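Local coordinates for putative peptidase M23 (Pseudomonas aeruginosa PAO1, PDB 2HSI), which binds zinc and is probably a metalloendopeptidase of the M23 family, although its function has not been established, at residues V74-L87 and T93-K105. Numbering follows the deposited sequence. Where two conformers were deposited one is given.
Sequences VGIPLSTKPGPQKL and TGNHEERFSVGSK
G83, Q85 and L87 each exchange a pair of backbone hydrogen bonds, with V102, F100 and E98 in turn. The shortest of the six runs from Q85 N to F100 O at 2.7 Å, and the straightest from V102 N to G83 O at 176°. G83 O takes a second donor, Q85 NE2 at 3.2 Å, which comes from the opposite face of the carbonyl and sits above its plane. The bend at chi2 (-78°) turns the Q85 amide back toward its own strand, while OE1 hydrogen-bonds with Y55 OH. The six backbone bonds knit the antiparallel hairpin 83-90/96-102, whose second strand lies at one edge of the six-stranded sheet of the N-terminal M23 region, away from the zinc site. On the face carrying Q85, that residue's CB lies over the F100 ring in a CH-pi contact, 3.6 Å from the centroid. In one of its two conformers, I76 brings CD1 to the ring edge, 3.6 Å from F100 CE1, and CG2 to V102 CG2, which also touches Q85 CG. On the other face, K86 and R99 run side by side, with K86 CE over the guanidinium, 3.8 Å from R99 NH2. One water accepts from K86 NZ and donates to E97 OE1, linking opposite charges.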
ATOM      1  N   VAL A  74       4.795   5.766   7.709  1.00 16.90           N
ATOM      2  CA  VAL A  74       5.778   5.944   6.635  1.00 18.50           C
ATOM      3  C   VAL A  74       6.191   4.592   6.071  1.00 16.99           C
ATOM      4  O   VAL A  74       6.633   3.719   6.818  1.00 18.10           O
ATOM      5  CB  VAL A  74       7.068   6.679   7.150  1.00 16.28           C
ATOM      6  CG1 VAL A  74       8.024   7.014   5.997  1.00 14.38           C
ATOM      7  CG2 VAL A  74       6.727   7.952   7.925  1.00 21.52           C
ATOM      8  N   GLY A  75       6.046   4.426   4.758  1.00 16.70           N
ATOM      9  CA  GLY A  75       6.509   3.215   4.082  1.00 16.52           C
ATOM     10  C   GLY A  75       8.006   3.294   3.816  1.00 17.32           C
ATOM     11  O   GLY A  75       8.490   4.304   3.307  1.00 18.79           O
ATOM     12  N   ILE A  76       8.732   2.232   4.173  1.00 16.52           N
ATOM     13  CA  ILE A  76      10.188   2.179   3.986  0.50 19.68           C
ATOM     14  C   ILE A  76      10.532   1.235   2.832  1.00 18.63           C
ATOM     15  O   ILE A  76      10.295   0.032   2.927  1.00 22.15           O
ATOM     16  CB  ILE A  76      10.925   1.704   5.269  0.50 20.37           C
ATOM     17  CG1 ILE A  76      10.408   2.432   6.519  0.50 17.36           C
ATOM     18  CG2 ILE A  76      12.442   1.847   5.112  0.50 17.85           C
ATOM     19  CD1 ILE A  76      10.571   3.948   6.506  0.50 14.74           C
ATOM     20  N   PRO A  77      11.084   1.777   1.727  1.00 21.93           N
ATOM     21  CA  PRO A  77      11.429   0.873   0.611  1.00 24.18           C
ATOM     22  C   PRO A  77      12.379  -0.258   1.016  1.00 27.83           C
ATOM     23  O   PRO A  77      13.201  -0.092   1.926  1.00 23.63           O
ATOM     24  CB  PRO A  77      12.098   1.800  -0.395  1.00 23.05           C
ATOM     25  CG  PRO A  77      11.564   3.163  -0.076  1.00 25.73           C
ATOM     26  CD  PRO A  77      11.378   3.186   1.400  1.00 19.14           C
ATOM     27  N   LEU A  78      12.250  -1.400   0.351  1.00 25.45           N
ATOM     28  CA  LEU A  78      13.085  -2.574   0.637  1.00 26.46           C
ATOM     29  C   LEU A  78      14.584  -2.315   0.391  1.00 21.39           C
ATOM     30  O   LEU A  78      15.436  -2.912   1.043  1.00 25.88           O
ATOM     31  CB  LEU A  78      12.585  -3.792  -0.155  1.00 27.85           C
ATOM     32  CG  LEU A  78      13.044  -5.188   0.292  1.00 35.96           C
ATOM     33  CD1 LEU A  78      12.480  -5.583   1.661  1.00 32.71           C
ATOM     34  CD2 LEU A  78      12.684  -6.231  -0.759  1.00 46.91           C
ATOM     35  N   SER A  79      14.892  -1.392  -0.512  1.00 25.70           N
ATOM     36  CA  SER A  79      16.280  -1.016  -0.805  1.00 29.95           C
ATOM     37  C   SER A  79      16.918  -0.044   0.212  1.00 32.55           C
ATOM     38  O   SER A  79      18.112   0.255   0.120  1.00 29.07           O
ATOM     39  CB  SER A  79      16.380  -0.448  -2.228  1.00 27.90           C
ATOM     40  OG  SER A  79      15.671   0.770  -2.346  1.00 31.34           O
ATOM     41  N   THR A  80      16.134   0.437   1.181  1.00 27.19           N
ATOM     42  CA  THR A  80      16.635   1.375   2.190  1.00 23.27           C
ATOM     43  C   THR A  80      17.680   0.743   3.100  1.00 16.49           C
ATOM     44  O   THR A  80      17.437  -0.292   3.715  1.00 26.57           O
ATOM     45  CB  THR A  80      15.501   1.930   3.076  1.00 24.93           C
ATOM     46  OG1 THR A  80      14.431   2.394   2.248  1.00 22.95           O
ATOM     47  CG2 THR A  80      15.986   3.076   3.948  1.00 22.37           C
ATOM     48  N   LYS A  81      18.844   1.382   3.176  1.00 22.89           N
ATOM     49  CA  LYS A  81      19.894   0.954   4.077  1.00 27.00           C
ATOM     50  C   LYS A  81      19.503   1.328   5.507  1.00 25.56           C
ATOM     51  O   LYS A  81      19.069   2.461   5.763  1.00 24.39           O
ATOM     52  CB  LYS A  81      21.249   1.566   3.685  1.00 33.66           C
ATOM     53  CG  LYS A  81      22.063   0.741   2.665  1.00 46.49           C
ATOM     54  CD  LYS A  81      21.561   0.901   1.224  1.00 59.53           C
ATOM     55  CE  LYS A  81      21.810  -0.353   0.395  1.00 63.91           C
ATOM     56  NZ  LYS A  81      20.969  -0.374  -0.841  1.00 65.79           N
ATOM     57  N   PRO A  82      19.621   0.369   6.439  1.00 23.65           N
ATOM     58  CA  PRO A  82      19.378   0.666   7.851  1.00 25.83           C
ATOM     59  C   PRO A  82      20.213   1.863   8.341  1.00 23.88           C
ATOM     60  O   PRO A  82      21.337   2.086   7.870  1.00 20.65           O
ATOM     61  CB  PRO A  82      19.778  -0.632   8.555  1.00 30.95           C
ATOM     62  CG  PRO A  82      19.551  -1.693   7.507  1.00 26.93           C
ATOM     63  CD  PRO A  82      19.974  -1.049   6.228  1.00 29.23           C
ATOM     64  N   GLY A  83      19.622   2.654   9.229  1.00 24.66           N
ATOM     65  CA  GLY A  83      20.252   3.869   9.728  1.00 20.35           C
ATOM     66  C   GLY A  83      19.230   4.957  10.017  1.00 21.86           C
ATOM     67  O   GLY A  83      18.015   4.729   9.882  1.00 18.82           O
ATOM     68  N   PRO A  84      19.713   6.153  10.400  1.00 23.92           N
ATOM     69  CA  PRO A  84      18.836   7.296  10.661  1.00 19.08           C
ATOM     70  C   PRO A  84      18.198   7.784   9.369  1.00 20.27           C
ATOM     71  O   PRO A  84      18.830   7.724   8.304  1.00 16.44           O
ATOM     72  CB  PRO A  84      19.790   8.374  11.194  1.00 19.03           C
ATOM     73  CG  PRO A  84      21.082   7.682  11.484  1.00 28.37           C
ATOM     74  CD  PRO A  84      21.138   6.491  10.595  1.00 24.70           C
ATOM     75  N   GLN A  85      16.953   8.257   9.471  1.00 17.95           N
ATOM     76  CA  GLN A  85      16.193   8.792   8.326  1.00 20.95           C
ATOM     77  C   GLN A  85      15.562  10.113   8.731  1.00 21.89           C
ATOM     78  O   GLN A  85      15.409  10.373   9.919  1.00 18.28           O
ATOM     79  CB  GLN A  85      15.059   7.851   7.923  1.00 17.34           C
ATOM     80  CG  GLN A  85      15.419   6.393   7.874  1.00 20.72           C
ATOM     81  CD  GLN A  85      16.177   6.040   6.641  1.00 22.13           C
ATOM     82  OE1 GLN A  85      15.891   6.557   5.556  1.00 23.92           O
ATOM     83  NE2 GLN A  85      17.158   5.150   6.783  1.00 24.71           N
ATOM     84  N   LYS A  86      15.191  10.926   7.747  1.00 19.78           N
ATOM     85  CA  LYS A  86      14.618  12.252   7.984  1.00 19.81           C
ATOM     86  C   LYS A  86      13.228  12.327   7.348  1.00 20.48           C
ATOM     87  O   LYS A  86      13.023  11.840   6.244  1.00 17.62           O
ATOM     88  CB  LYS A  86      15.510  13.354   7.384  1.00 19.13           C
ATOM     89  CG  LYS A  86      16.902  13.453   7.997  1.00 30.10           C
ATOM     90  CD  LYS A  86      17.806  14.397   7.218  1.00 32.39           C
ATOM     91  CE  LYS A  86      19.232  14.364   7.766  1.00 27.98           C
ATOM     92  NZ  LYS A  86      20.125  15.295   7.020  1.00 35.55           N
ATOM     93  N   LEU A  87      12.287  12.928   8.066  1.00 17.54           N
ATOM     94  CA  LEU A  87      10.970  13.245   7.540  1.00 15.04           C
ATOM     95  C   LEU A  87      10.841  14.760   7.532  1.00 20.22           C
ATOM     96  O   LEU A  87      11.125  15.405   8.537  1.00 19.77           O
ATOM     97  CB  LEU A  87       9.917  12.607   8.444  1.00 20.30           C
ATOM     98  CG  LEU A  87       8.451  12.502   8.058  1.00 26.50           C
ATOM     99  CD1 LEU A  87       8.228  11.584   6.848  1.00 25.82           C
ATOM    100  CD2 LEU A  87       7.733  11.941   9.254  1.00 21.92           C
ATOM    101  N   THR A  93       2.578  26.940  11.217  1.00 21.66           N
ATOM    102  CA  THR A  93       3.438  27.483  12.272  1.00 26.37           C
ATOM    103  C   THR A  93       4.929  27.230  12.049  1.00 26.95           C
ATOM    104  O   THR A  93       5.737  27.529  12.914  1.00 25.14           O
ATOM    105  CB  THR A  93       3.058  26.927  13.673  1.00 28.18           C
ATOM    106  OG1 THR A  93       2.934  25.499  13.611  1.00 25.56           O
ATOM    107  CG2 THR A  93       1.744  27.535  14.154  1.00 29.81           C
ATOM    108  N   GLY A  94       5.293  26.652  10.911  1.00 19.20           N
ATOM    109  CA  GLY A  94       6.697  26.496  10.568  1.00 18.28           C
ATOM    110  C   GLY A  94       7.092  25.073  10.246  1.00 15.28           C
ATOM    111  O   GLY A  94       6.615  24.131  10.869  1.00 19.79           O
ATOM    112  N   ASN A  95       7.982  24.934   9.270  1.00 19.60           N
ATOM    113  CA  ASN A  95       8.453  23.628   8.842  1.00 21.56           C
ATOM    114  C   ASN A  95       9.540  23.113   9.764  1.00 17.96           C
ATOM    115  O   ASN A  95      10.252  23.901  10.394  1.00 17.20           O
ATOM    116  CB  ASN A  95       8.968  23.684   7.402  1.00 18.42           C
ATOM    117  CG  ASN A  95       7.890  24.081   6.417  1.00 27.28           C
ATOM    118  OD1 ASN A  95       6.707  24.091   6.759  1.00 18.74           O
ATOM    119  ND2 ASN A  95       8.290  24.414   5.188  1.00 19.74           N
ATOM    120  N   HIS A  96       9.656  21.792   9.843  1.00 15.19           N
ATOM    121  CA  HIS A  96      10.669  21.154  10.684  1.00 16.27           C
ATOM    122  C   HIS A  96      10.933  19.745  10.194  1.00 20.71           C
ATOM    123  O   HIS A  96      10.118  19.173   9.486  1.00 16.93           O
ATOM    124  CB  HIS A  96      10.252  21.145  12.160  1.00 12.18           C
ATOM    125  CG  HIS A  96       8.843  20.683  12.402  1.00 11.11           C
ATOM    126  ND1 HIS A  96       8.554  19.448  12.940  1.00 13.07           N
ATOM    127  CD2 HIS A  96       7.653  21.305  12.229  1.00 16.61           C
ATOM    128  CE1 HIS A  96       7.246  19.324  13.076  1.00 23.43           C
ATOM    129  NE2 HIS A  96       6.675  20.434  12.649  1.00 16.34           N
ATOM    130  N   GLU A  97      12.085  19.196  10.561  1.00 16.01           N
ATOM    131  CA  GLU A  97      12.424  17.831  10.198  1.00 16.13           C
ATOM    132  C   GLU A  97      12.352  16.958  11.418  1.00 15.49           C
ATOM    133  O   GLU A  97      12.728  17.375  12.517  1.00 21.33           O
ATOM    134  CB  GLU A  97      13.835  17.747   9.640  1.00 18.70           C
ATOM    135  CG  GLU A  97      13.991  18.275   8.246  1.00 25.18           C
ATOM    136  CD  GLU A  97      15.337  17.916   7.656  1.00 37.85           C
ATOM    137  OE1 GLU A  97      16.238  17.488   8.417  1.00 27.48           O
ATOM    138  OE2 GLU A  97      15.491  18.066   6.430  1.00 33.74           O
ATOM    139  N   GLU A  98      11.867  15.739  11.229  1.00 14.14           N
ATOM    140  CA  GLU A  98      11.799  14.787  12.323  1.00 16.95           C
ATOM    141  C   GLU A  98      12.532  13.521  11.939  1.00 21.66           C
ATOM    142  O   GLU A  98      12.241  12.913  10.912  1.00 16.54           O
ATOM    143  CB  GLU A  98      10.348  14.487  12.697  1.00 17.07           C
ATOM    144  CG  GLU A  98       9.543  15.708  13.183  1.00 14.03           C
ATOM    145  CD  GLU A  98      10.171  16.465  14.358  1.00 16.67           C
ATOM    146  OE1 GLU A  98      10.717  15.851  15.300  1.00 19.68           O
ATOM    147  OE2 GLU A  98      10.090  17.698  14.347  1.00 17.94           O
ATOM    148  N   ARG A  99      13.497  13.140  12.762  1.00 16.38           N
ATOM    149  CA  ARG A  99      14.274  11.940  12.486  1.00 15.24           C
ATOM    150  C   ARG A  99      13.642  10.674  13.040  1.00 23.49           C
ATOM    151  O   ARG A  99      12.936  10.696  14.048  1.00 19.62           O
ATOM    152  CB  ARG A  99      15.722  12.089  12.979  1.00 13.74           C
ATOM    153  CG  ARG A  99      16.495  13.073  12.156  1.00 16.33           C
ATOM    154  CD  ARG A  99      17.975  12.956  12.370  1.00 22.90           C
ATOM    155  NE  ARG A  99      18.668  14.121  11.847  1.00 18.69           N
ATOM    156  CZ  ARG A  99      19.985  14.208  11.698  1.00 22.67           C
ATOM    157  NH1 ARG A  99      20.764  13.194  12.044  1.00 22.15           N
ATOM    158  NH2 ARG A  99      20.523  15.313  11.199  1.00 25.14           N
ATOM    159  N   PHE A 100      13.896   9.573  12.347  1.00 16.78           N
ATOM    160  CA  PHE A 100      13.507   8.270  12.825  1.00 14.78           C
ATOM    161  C   PHE A 100      14.591   7.275  12.405  1.00 16.80           C
ATOM    162  O   PHE A 100      15.518   7.643  11.708  1.00 19.03           O
ATOM    163  CB  PHE A 100      12.100   7.883  12.346  1.00 17.03           C
ATOM    164  CG  PHE A 100      11.962   7.728  10.846  1.00 22.59           C
ATOM    165  CD1 PHE A 100      12.004   6.471  10.266  1.00 22.23           C
ATOM    166  CD2 PHE A 100      11.731   8.835  10.027  1.00 18.80           C
ATOM    167  CE1 PHE A 100      11.846   6.320   8.884  1.00 18.10           C
ATOM    168  CE2 PHE A 100      11.575   8.696   8.649  1.00 22.92           C
ATOM    169  CZ  PHE A 100      11.629   7.428   8.079  1.00 16.85           C
ATOM    170  N   SER A 101      14.483   6.032  12.846  1.00 23.53           N
ATOM    171  CA  SER A 101      15.526   5.054  12.550  1.00 19.46           C
ATOM    172  C   SER A 101      14.943   3.852  11.836  1.00 21.28           C
ATOM    173  O   SER A 101      13.840   3.400  12.152  1.00 22.03           O
ATOM    174  CB  SER A 101      16.232   4.621  13.840  1.00 19.04           C
ATOM    175  OG  SER A 101      16.844   5.736  14.470  1.00 21.30           O
ATOM    176  N   VAL A 102      15.687   3.351  10.858  1.00 22.02           N
ATOM    177  CA  VAL A 102      15.354   2.090  10.211  1.00 19.55           C
ATOM    178  C   VAL A 102      16.351   1.036  10.721  1.00 19.26           C
ATOM    179  O   VAL A 102      17.570   1.204  10.586  1.00 21.67           O
ATOM    180  CB  VAL A 102      15.353   2.228   8.668  1.00 22.85           C
ATOM    181  CG1 VAL A 102      15.251   0.876   7.981  1.00 21.10           C
ATOM    182  CG2 VAL A 102      14.187   3.123   8.210  1.00 20.10           C
ATOM    183  N   GLY A 103      15.819  -0.007  11.352  1.00 24.17           N
ATOM    184  CA  GLY A 103      16.631  -1.125  11.840  1.00 33.43           C
ATOM    185  C   GLY A 103      16.753  -2.179  10.760  1.00 33.97           C
ATOM    186  O   GLY A 103      16.178  -2.030   9.689  1.00 29.91           O
ATOM    187  N   SER A 104      17.496  -3.246  11.028  1.00 38.12           N
ATOM    188  CA  SER A 104      17.729  -4.265  10.003  1.00 42.78           C
ATOM    189  C   SER A 104      16.741  -5.424  10.095  1.00 43.90           C
ATOM    190  O   SER A 104      16.193  -5.694  11.166  1.00 44.24           O
ATOM    191  CB  SER A 104      19.173  -4.781  10.060  1.00 40.34           C
ATOM    192  OG  SER A 104      19.434  -5.417  11.293  1.00 47.23           O
ATOM    193  N   LYS A 105      16.512  -6.088   8.960  1.00 48.48           N
ATOM    194  CA  LYS A 105      15.759  -7.340   8.920  1.00 56.52           C
ATOM    195  C   LYS A 105      16.385  -8.311   7.917  1.00 60.63           C
ATOM    196  O   LYS A 105      16.378  -9.526   8.122  1.00 62.09           O
ATOM    197  CB  LYS A 105      14.290  -7.096   8.569  1.00 53.85           C
ATOM    198  CG  LYS A 105      13.360  -8.215   9.019  1.00 59.64           C
ATOM    199  CD  LYS A 105      12.016  -8.169   8.317  1.00 54.69           C
ATOM    200  CE  LYS A 105      11.233  -9.437   8.600  1.00 57.16           C
ATOM    201  NZ  LYS A 105       9.965  -9.545   7.827  1.00 60.96           N
TER
HETATM  202  O   HOH W   1      19.035  17.748   8.076  1.00 38.85           O